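Local atomic coordinates of pterin-4-alpha-carbinolamine dehydratase MoaB2 (Mycobacterium marinum, PDB entry 3RFQ), a protein that probably acts in molybdenum cofactor biosynthesis as a member of the MogA/MoaB family, with a probable molybdopterin-binding domain. Residues T84-G89 against G149-V154; A61-D66 against V90-S95; R127-S132 against V163-A168. All coordinates share one frame; numbering follows the deposited sequence.

Contact 1: T84-G89 against G149-V154; sequences TAVIGG and GSTLVV
Val86, in the last turn of helix 75-87, rests on Thr151 at the start of strand 151-156, a helix-on-sheet contact of the alpha/beta fold of the MogA/MoaB family. The helix lies against the sheet here, and the nearest backbones are those of Val86 and Thr151, with CA atoms 5.8 Å apart. The two beta-branched side chains approach at a slant, Val86 CG2 lying 4.0 Å from Thr151 CB. The other methyl of Val86, CG1, anti to the backbone N (chi1 172°), is the one nearer Gly149 across the contact, 4.4 Å from Gly149 N. Gly149 takes a positive phi, which by itself favours glycine.

Thr151 has a polar side to its role. Its OG1, placed beside its own backbone N by a chi1 of -60°, lies 3.7 Å from Val86 CA, yet it bonds to the carbonyl O of Val90, on the loop that leads into the neighbouring strand 92-96. The helix end is finished by a Schellman motif, with Gly89 at positive phi and its N bonded to Val86 O. That same carbonyl also receives a water, which ties the helix end to the strand: the water donates to Val86 O at 3.2 Å and to Thr151 OG1 at 2.7 Å, and accepts from Ser150 N at 3.0 Å.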
loop_
_atom_site.group_PDB
_atom_site.type_symbol
_atom_site.label_atom_id
_atom_site.label_comp_id
_atom_site.label_asym_id
_atom_site.label_seq_id
_atom_site.Cartn_x
_atom_site.Cartn_y
_atom_site.Cartn_z
ATOM N N THR C 84 -24.804 -1.993 26.133
ATOM C CA THR C 84 -25.845 -0.976 26.254
ATOM C C THR C 84 -26.087 -0.299 24.895
ATOM O O THR C 84 -27.243 -0.171 24.464
ATOM C CB THR C 84 -25.466 0.060 27.343
ATOM O OG1 THR C 84 -25.413 -0.616 28.596
ATOM C CG2 THR C 84 -26.482 1.188 27.437
ATOM N N ALA C 85 -25.009 0.091 24.212
ATOM C CA ALA C 85 -25.144 0.692 22.879
ATOM C C ALA C 85 -25.792 -0.270 21.877
ATOM O O ALA C 85 -26.696 0.118 21.127
ATOM C CB ALA C 85 -23.821 1.198 22.364
ATOM N N VAL C 86 -25.350 -1.526 21.882
ATOM C CA VAL C 86 -25.940 -2.534 20.992
ATOM C C VAL C 86 -27.444 -2.705 21.272
ATOM O O VAL C 86 -28.273 -2.612 20.337
ATOM C CB VAL C 86 -25.188 -3.886 21.073
ATOM C CG1 VAL C 86 -25.937 -4.984 20.301
ATOM C CG2 VAL C 86 -23.740 -3.718 20.550
ATOM N N ILE C 87 -27.794 -2.896 22.548
ATOM C CA ILE C 87 -29.186 -3.081 22.939
ATOM C C ILE C 87 -30.001 -1.855 22.553
ATOM O O ILE C 87 -31.173 -1.982 22.212
ATOM C CB ILE C 87 -29.325 -3.423 24.455
ATOM C CG1 ILE C 87 -28.745 -4.825 24.745
ATOM C CG2 ILE C 87 -30.801 -3.310 24.961
ATOM C CD1 ILE C 87 -28.586 -5.153 26.260
ATOM N N GLY C 88 -29.360 -0.679 22.579
ATOM C CA GLY C 88 -30.007 0.595 22.264
ATOM C C GLY C 88 -30.264 0.861 20.786
ATOM O O GLY C 88 -30.901 1.849 20.454
ATOM N N GLY C 89 -29.760 0.002 19.902
ATOM C CA GLY C 89 -29.966 0.165 18.453
ATOM C C GLY C 89 -29.070 1.177 17.739
ATOM O O GLY C 89 -29.403 1.636 16.651
ATOM N N GLY C 149 -25.171 -7.726 16.966
ATOM C CA GLY C 149 -26.569 -7.524 16.553
ATOM C C GLY C 149 -26.644 -6.752 15.244
ATOM O O GLY C 149 -26.233 -7.242 14.219
ATOM N N SER C 150 -27.152 -5.530 15.283
ATOM C CA SER C 150 -27.152 -4.680 14.094
ATOM C C SER C 150 -26.194 -3.483 14.213
ATOM O O SER C 150 -26.278 -2.520 13.445
ATOM C CB SER C 150 -28.578 -4.205 13.793
ATOM O OG SER C 150 -29.351 -5.320 13.398
ATOM N N THR C 151 -25.271 -3.570 15.165
ATOM C CA THR C 151 -24.364 -2.479 15.444
ATOM C C THR C 151 -22.955 -2.769 14.975
ATOM O O THR C 151 -22.369 -3.792 15.349
ATOM C CB THR C 151 -24.327 -2.163 16.960
ATOM O OG1 THR C 151 -25.650 -1.803 17.405
ATOM C CG2 THR C 151 -23.351 -1.010 17.256
ATOM N N LEU C 152 -22.406 -1.849 14.188
ATOM C CA LEU C 152 -20.983 -1.879 13.822
ATOM C C LEU C 152 -20.141 -1.255 14.951
ATOM O O LEU C 152 -20.428 -0.148 15.384
ATOM C CB LEU C 152 -20.746 -1.164 12.465
ATOM C CG LEU C 152 -19.281 -0.930 12.026
ATOM C CD1 LEU C 152 -18.465 -2.239 11.782
ATOM C CD2 LEU C 152 -19.215 -0.003 10.791
ATOM N N VAL C 153 -19.126 -1.973 15.431
ATOM C CA VAL C 153 -18.245 -1.499 16.515
ATOM C C VAL C 153 -16.813 -1.505 15.992
ATOM O O VAL C 153 -16.355 -2.505 15.456
ATOM C CB VAL C 153 -18.279 -2.467 17.721
ATOM C CG1 VAL C 153 -17.315 -2.027 18.861
ATOM C CG2 VAL C 153 -19.728 -2.671 18.228
ATOM N N VAL C 154 -16.119 -0.391 16.155
ATOM C CA VAL C 154 -14.733 -0.240 15.690
ATOM C C VAL C 154 -13.882 0.284 16.838
ATOM O O VAL C 154 -14.260 1.261 17.467
ATOM C CB VAL C 154 -14.679 0.721 14.454
ATOM C CG1 VAL C 154 -13.215 0.928 13.967
ATOM C CG2 VAL C 154 -15.567 0.141 13.307
HETATM O O HOH W 1 -27.835 -3.455 17.321
#

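Contact 2: A61-D66 against V90-S95; sequences AGFVVD and VDLVVS
Phe63 presents one face of its ring to Leu92, and the methyl CD2 sits over that face in a CH-pi contact. CD2 is 3.9 Å from the centroid of the Phe63 ring and 18° off the ring normal; it lies over the face but offset toward the rim, on the CZ side, where Leu92 CD2 and Phe63 CZ approach to 3.7 Å. The CB of Leu92 joins in beside CE1 of the ring, at 3.9 Å, so that one leucine touches the far end of the phenylalanine with both the root and a tip of its side chain. The two side chains cross at about a right angle. Leu92 CG stands anti to the backbone N (chi1 175°), which carries the branch out toward the ring.

The strands that bear these residues are not neighbours. Strand 31-38 runs between 63-71 and 92-96 in the parallel part of the mixed sheet of this MogA/MoaB-family alpha/beta fold, and the CA atoms of Phe63 and Leu92 are 8.4 Å apart. The side chains therefore meet across the intervening strand, over Ala33, on the side of the sheet where helix 160-180 packs; Ala174 and Ile178 of that helix also touch Phe63, while Leu58 of helix 51-60 touches Leu92.

At the other end of the contact Asp66 lies against Val90, its OD2 3.5 Å from the methyl CG2. This is a van der Waals touch between a methyl and a carboxylate oxygen whose polar partner lies elsewhere: OD2 forms a salt bridge with Arg32 NH1, from the strand in between. Arg32 also packs on Val90, and its backbone N bonds to Asp91 OD2.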
loop_
_atom_site.group_PDB
_atom_site.type_symbol
_atom_site.label_atom_id
_atom_site.label_comp_id
_atom_site.label_asym_id
_atom_site.label_seq_id
_atom_site.Cartn_x
_atom_site.Cartn_y
_atom_site.Cartn_z
ATOM N N ALA C 61 -19.089 12.991 8.831
ATOM C CA ALA C 61 -19.383 11.820 8.009
ATOM C C ALA C 61 -20.898 11.478 7.907
ATOM O O ALA C 61 -21.257 10.496 7.284
ATOM C CB ALA C 61 -18.618 10.632 8.561
ATOM N N GLY C 62 -21.779 12.274 8.522
ATOM C CA GLY C 62 -23.234 12.053 8.406
ATOM C C GLY C 62 -23.843 11.208 9.513
ATOM O O GLY C 62 -24.985 10.759 9.387
ATOM N N PHE C 63 -23.114 10.990 10.607
ATOM C CA PHE C 63 -23.693 10.299 11.746
ATOM C C PHE C 63 -24.297 11.277 12.749
ATOM O O PHE C 63 -23.708 12.332 13.020
ATOM C CB PHE C 63 -22.652 9.410 12.436
ATOM C CG PHE C 63 -22.274 8.209 11.627
ATOM C CD1 PHE C 63 -22.985 7.021 11.752
ATOM C CD2 PHE C 63 -21.255 8.285 10.691
ATOM C CE1 PHE C 63 -22.658 5.924 10.948
ATOM C CE2 PHE C 63 -20.938 7.203 9.896
ATOM C CZ PHE C 63 -21.625 6.019 10.041
ATOM N N VAL C 64 -25.458 10.938 13.295
ATOM C CA VAL C 64 -25.994 11.681 14.424
ATOM C C VAL C 64 -25.417 11.045 15.691
ATOM O O VAL C 64 -25.607 9.846 15.915
ATOM C CB VAL C 64 -27.545 11.620 14.456
ATOM C CG1 VAL C 64 -28.090 12.222 15.739
ATOM C CG2 VAL C 64 -28.104 12.419 13.318
ATOM N N VAL C 65 -24.710 11.833 16.498
ATOM C CA VAL C 65 -23.975 11.321 17.667
ATOM C C VAL C 65 -24.797 11.366 18.986
ATOM O O VAL C 65 -25.084 12.433 19.505
ATOM C CB VAL C 65 -22.618 12.053 17.819
ATOM C CG1 VAL C 65 -21.831 11.534 19.040
ATOM C CG2 VAL C 65 -21.795 11.895 16.561
ATOM N N ASP C 66 -25.170 10.191 19.508
ATOM C CA ASP C 66 -25.927 10.068 20.752
ATOM C C ASP C 66 -25.216 10.790 21.890
ATOM O O ASP C 66 -25.863 11.463 22.706
ATOM C CB ASP C 66 -26.063 8.597 21.179
ATOM C CG ASP C 66 -27.177 7.847 20.456
ATOM O OD1 ASP C 66 -27.830 8.411 19.565
ATOM O OD2 ASP C 66 -27.405 6.665 20.804
ATOM N N VAL C 90 -27.951 1.541 18.361
ATOM C CA VAL C 90 -26.967 2.452 17.780
ATOM C C VAL C 90 -26.378 1.772 16.522
ATOM O O VAL C 90 -26.157 0.547 16.544
ATOM C CB VAL C 90 -25.834 2.699 18.814
ATOM C CG1 VAL C 90 -24.689 3.480 18.223
ATOM C CG2 VAL C 90 -26.394 3.401 20.092
ATOM N N ASP C 91 -26.139 2.523 15.443
ATOM C CA ASP C 91 -25.606 1.897 14.218
ATOM C C ASP C 91 -24.086 1.692 14.236
ATOM O O ASP C 91 -23.593 0.691 13.707
ATOM C CB ASP C 91 -26.007 2.666 12.948
ATOM C CG ASP C 91 -27.503 2.807 12.810
ATOM O OD1 ASP C 91 -28.214 1.790 12.547
ATOM O OD2 ASP C 91 -27.959 3.950 12.975
ATOM N N LEU C 92 -23.373 2.653 14.837
ATOM C CA LEU C 92 -21.907 2.686 14.862
ATOM C C LEU C 92 -21.384 3.057 16.238
ATOM O O LEU C 92 -21.696 4.133 16.758
ATOM C CB LEU C 92 -21.365 3.688 13.837
ATOM C CG LEU C 92 -19.833 3.914 13.845
ATOM C CD1 LEU C 92 -19.044 2.592 13.708
ATOM C CD2 LEU C 92 -19.382 4.900 12.783
ATOM N N VAL C 93 -20.607 2.164 16.834
ATOM C CA VAL C 93 -19.837 2.507 18.023
ATOM C C VAL C 93 -18.345 2.634 17.660
ATOM O O VAL C 93 -17.759 1.702 17.126
ATOM C CB VAL C 93 -20.026 1.477 19.167
ATOM C CG1 VAL C 93 -19.185 1.889 20.435
ATOM C CG2 VAL C 93 -21.496 1.348 19.533
ATOM N N VAL C 94 -17.748 3.784 17.967
ATOM C CA VAL C 94 -16.311 3.957 17.835
ATOM C C VAL C 94 -15.795 4.086 19.267
ATOM O O VAL C 94 -16.231 4.980 19.987
ATOM C CB VAL C 94 -15.985 5.234 17.002
ATOM C CG1 VAL C 94 -14.501 5.477 16.918
ATOM C CG2 VAL C 94 -16.575 5.138 15.591
ATOM N N SER C 95 -14.921 3.170 19.708
ATOM C CA SER C 95 -14.218 3.320 20.995
ATOM C C SER C 95 -12.822 3.904 20.735
ATOM O O SER C 95 -12.277 3.736 19.656
ATOM C CB SER C 95 -14.105 1.971 21.730
ATOM O OG SER C 95 -13.253 1.055 21.040
#

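Contact 3: R127-S132 against V163-A168; sequences RASGLS and VRDGMA. With NA (sodium ion), chain F.
A sodium ion is bound between Ser129 and Asp165, and the same two residues of a second subunit complete its protein ligands, so the ion sits at a subunit interface. Two helices of the MogA/MoaB fold supply the pair, Ser129 from helix 120-132 and Asp165 from helix 160-180. They come closest at Gly130, which has no side chain, and Asp165, whose CA atoms are 6.7 Å apart. The contact is carried almost wholly by two polar groups.

Both side chains extend anti to their backbone N, Ser129 with chi1 -179° and Asp165 with chi1 -171°, which sends OG and the carboxylate into the gap between the helices. The carboxylate divides its labour. OD2 accepts a hydrogen bond from Ser129 OG at 2.8 Å, met on the syn side and 16° out of the carboxylate plane. Asp165 OD1 binds the sodium at a rather long 2.9 Å, whereas Ser129 OG binds the ion at 2.5 Å. With its proton directed to OD2, the serine oxygen probably turns its electron density to the metal. The carboxylates of Asp165 from the two subunits probably share the ion's positive charge, which would ease their mutual repulsion.

Four waters complete the coordination sphere. One, 2.7 Å from the sodium, donates to Ser129 O and so fastens the ion's shell to the serine backbone; another water binds the sodium at 2.3 Å.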
loop_
_atom_site.group_PDB
_atom_site.type_symbol
_atom_site.label_atom_id
_atom_site.label_comp_id
_atom_site.label_asym_id
_atom_site.label_seq_id
_atom_site.Cartn_x
_atom_site.Cartn_y
_atom_site.Cartn_z
ATOM N N ARG C 127 -4.844 -0.213 10.265
ATOM C CA ARG C 127 -3.439 -0.456 10.574
ATOM C C ARG C 127 -2.530 -0.102 9.413
ATOM O O ARG C 127 -1.479 0.540 9.630
ATOM C CB ARG C 127 -3.190 -1.888 11.043
ATOM C CG ARG C 127 -3.682 -2.201 12.473
ATOM C CD ARG C 127 -3.112 -3.542 12.977
ATOM N NE ARG C 127 -3.802 -4.649 12.289
ATOM C CZ ARG C 127 -4.929 -5.218 12.729
ATOM N NH1 ARG C 127 -5.493 -6.193 12.025
ATOM N NH2 ARG C 127 -5.478 -4.821 13.887
ATOM N N ALA C 128 -2.905 -0.511 8.189
ATOM C CA ALA C 128 -2.036 -0.221 7.041
ATOM C C ALA C 128 -1.902 1.285 6.842
ATOM O O ALA C 128 -0.815 1.804 6.530
ATOM C CB ALA C 128 -2.536 -0.894 5.745
ATOM N N SER C 129 -3.008 1.995 6.982
ATOM C CA SER C 129 -2.955 3.460 6.845
ATOM C C SER C 129 -2.124 4.109 7.960
ATOM O O SER C 129 -1.326 5.055 7.735
ATOM C CB SER C 129 -4.373 4.027 6.889
ATOM O OG SER C 129 -4.297 5.398 6.746
ATOM N N GLY C 130 -2.325 3.622 9.176
ATOM C CA GLY C 130 -1.549 4.151 10.290
ATOM C C GLY C 130 -0.048 3.987 10.090
ATOM O O GLY C 130 0.758 4.907 10.348
ATOM N N LEU C 131 0.329 2.798 9.645
ATOM C CA LEU C 131 1.721 2.482 9.445
ATOM C C LEU C 131 2.357 3.431 8.414
ATOM O O LEU C 131 3.401 4.002 8.704
ATOM C CB LEU C 131 1.853 1.029 9.014
ATOM C CG LEU C 131 3.111 0.334 9.518
ATOM C CD1 LEU C 131 3.097 0.294 11.052
ATOM C CD2 LEU C 131 3.166 -1.057 8.958
ATOM N N SER C 132 1.735 3.637 7.245
ATOM C CA SER C 132 2.336 4.569 6.255
ATOM C C SER C 132 2.367 6.051 6.640
ATOM O O SER C 132 3.248 6.770 6.180
ATOM C CB SER C 132 1.849 4.379 4.810
ATOM O OG SER C 132 0.581 3.804 4.769
ATOM N N VAL C 163 -6.790 8.645 16.091
ATOM C CA VAL C 163 -8.196 8.965 15.972
ATOM C C VAL C 163 -8.462 9.630 14.618
ATOM O O VAL C 163 -9.376 9.236 13.883
ATOM C CB VAL C 163 -8.654 9.927 17.109
ATOM C CG1 VAL C 163 -10.042 10.480 16.788
ATOM C CG2 VAL C 163 -8.635 9.200 18.445
ATOM N N ARG C 164 -7.653 10.614 14.270
ATOM C CA ARG C 164 -7.924 11.309 13.024
ATOM C C ARG C 164 -7.775 10.351 11.818
ATOM O O ARG C 164 -8.653 10.284 10.926
ATOM C CB ARG C 164 -6.969 12.492 12.872
ATOM C CG ARG C 164 -7.236 13.635 13.813
ATOM C CD ARG C 164 -6.359 14.821 13.435
ATOM N NE ARG C 164 -6.539 15.956 14.338
ATOM C CZ ARG C 164 -7.582 16.787 14.339
ATOM N NH1 ARG C 164 -8.603 16.611 13.494
ATOM N NH2 ARG C 164 -7.610 17.792 15.201
ATOM N N ASP C 165 -6.647 9.645 11.776
ATOM C CA ASP C 165 -6.354 8.789 10.635
ATOM C C ASP C 165 -7.315 7.589 10.559
ATOM O O ASP C 165 -7.771 7.243 9.464
ATOM C CB ASP C 165 -4.890 8.358 10.622
ATOM C CG ASP C 165 -4.505 7.660 9.335
ATOM O OD1 ASP C 165 -4.454 8.321 8.271
ATOM O OD2 ASP C 165 -4.235 6.440 9.376
ATOM N N GLY C 166 -7.632 6.985 11.712
ATOM C CA GLY C 166 -8.619 5.909 11.796
ATOM C C GLY C 166 -9.956 6.301 11.211
ATOM O O GLY C 166 -10.554 5.535 10.468
ATOM N N MET C 167 -10.433 7.501 11.537
ATOM C CA MET C 167 -11.728 7.986 11.049
ATOM C C MET C 167 -11.706 8.254 9.547
ATOM O O MET C 167 -12.689 7.979 8.871
ATOM C CB MET C 167 -12.181 9.252 11.812
ATOM C CG MET C 167 -12.617 9.020 13.272
ATOM S SD MET C 167 -13.932 7.785 13.492
ATOM C CE MET C 167 -15.279 8.504 12.551
ATOM N N ALA C 168 -10.596 8.795 9.024
ATOM C CA ALA C 168 -10.446 9.018 7.576
ATOM C C ALA C 168 -10.612 7.693 6.802
ATOM O O ALA C 168 -11.258 7.626 5.739
ATOM C CB ALA C 168 -9.067 9.633 7.268
HETATM NA NA NA F . -4.302 7.608 5.494
HETATM O O HOH W 2 -1.776 6.703 5.507
HETATM O O HOH W 3 -6.553 7.320 6.312
HETATM O O HOH W 4 -5.491 5.952 3.583
HETATM O O HOH W 5 -3.165 9.602 5.844
#

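How the contacts relate
From the N terminus, residues 61-66 open first, at the start of strand 63-71; helix 75-87 follows and brings 84-89 in its last turn, and the chain passes straight into 90-95, closing contact 2. Contact 1 remains open until 149-154, so the two cross. Before it closes, 127-132 opens contact 3, which ends at 163-168 in the helix after strand 151-156; contacts 1 and 3 therefore also cross, while 2 and 3 lie in series. Contacts 1 and 2 meet at the sheet, where 92-96 and 151-156 are neighbours. Contact 3 lies on the other side of the chain's centre from contact 1 and joins helices that reach other subunits.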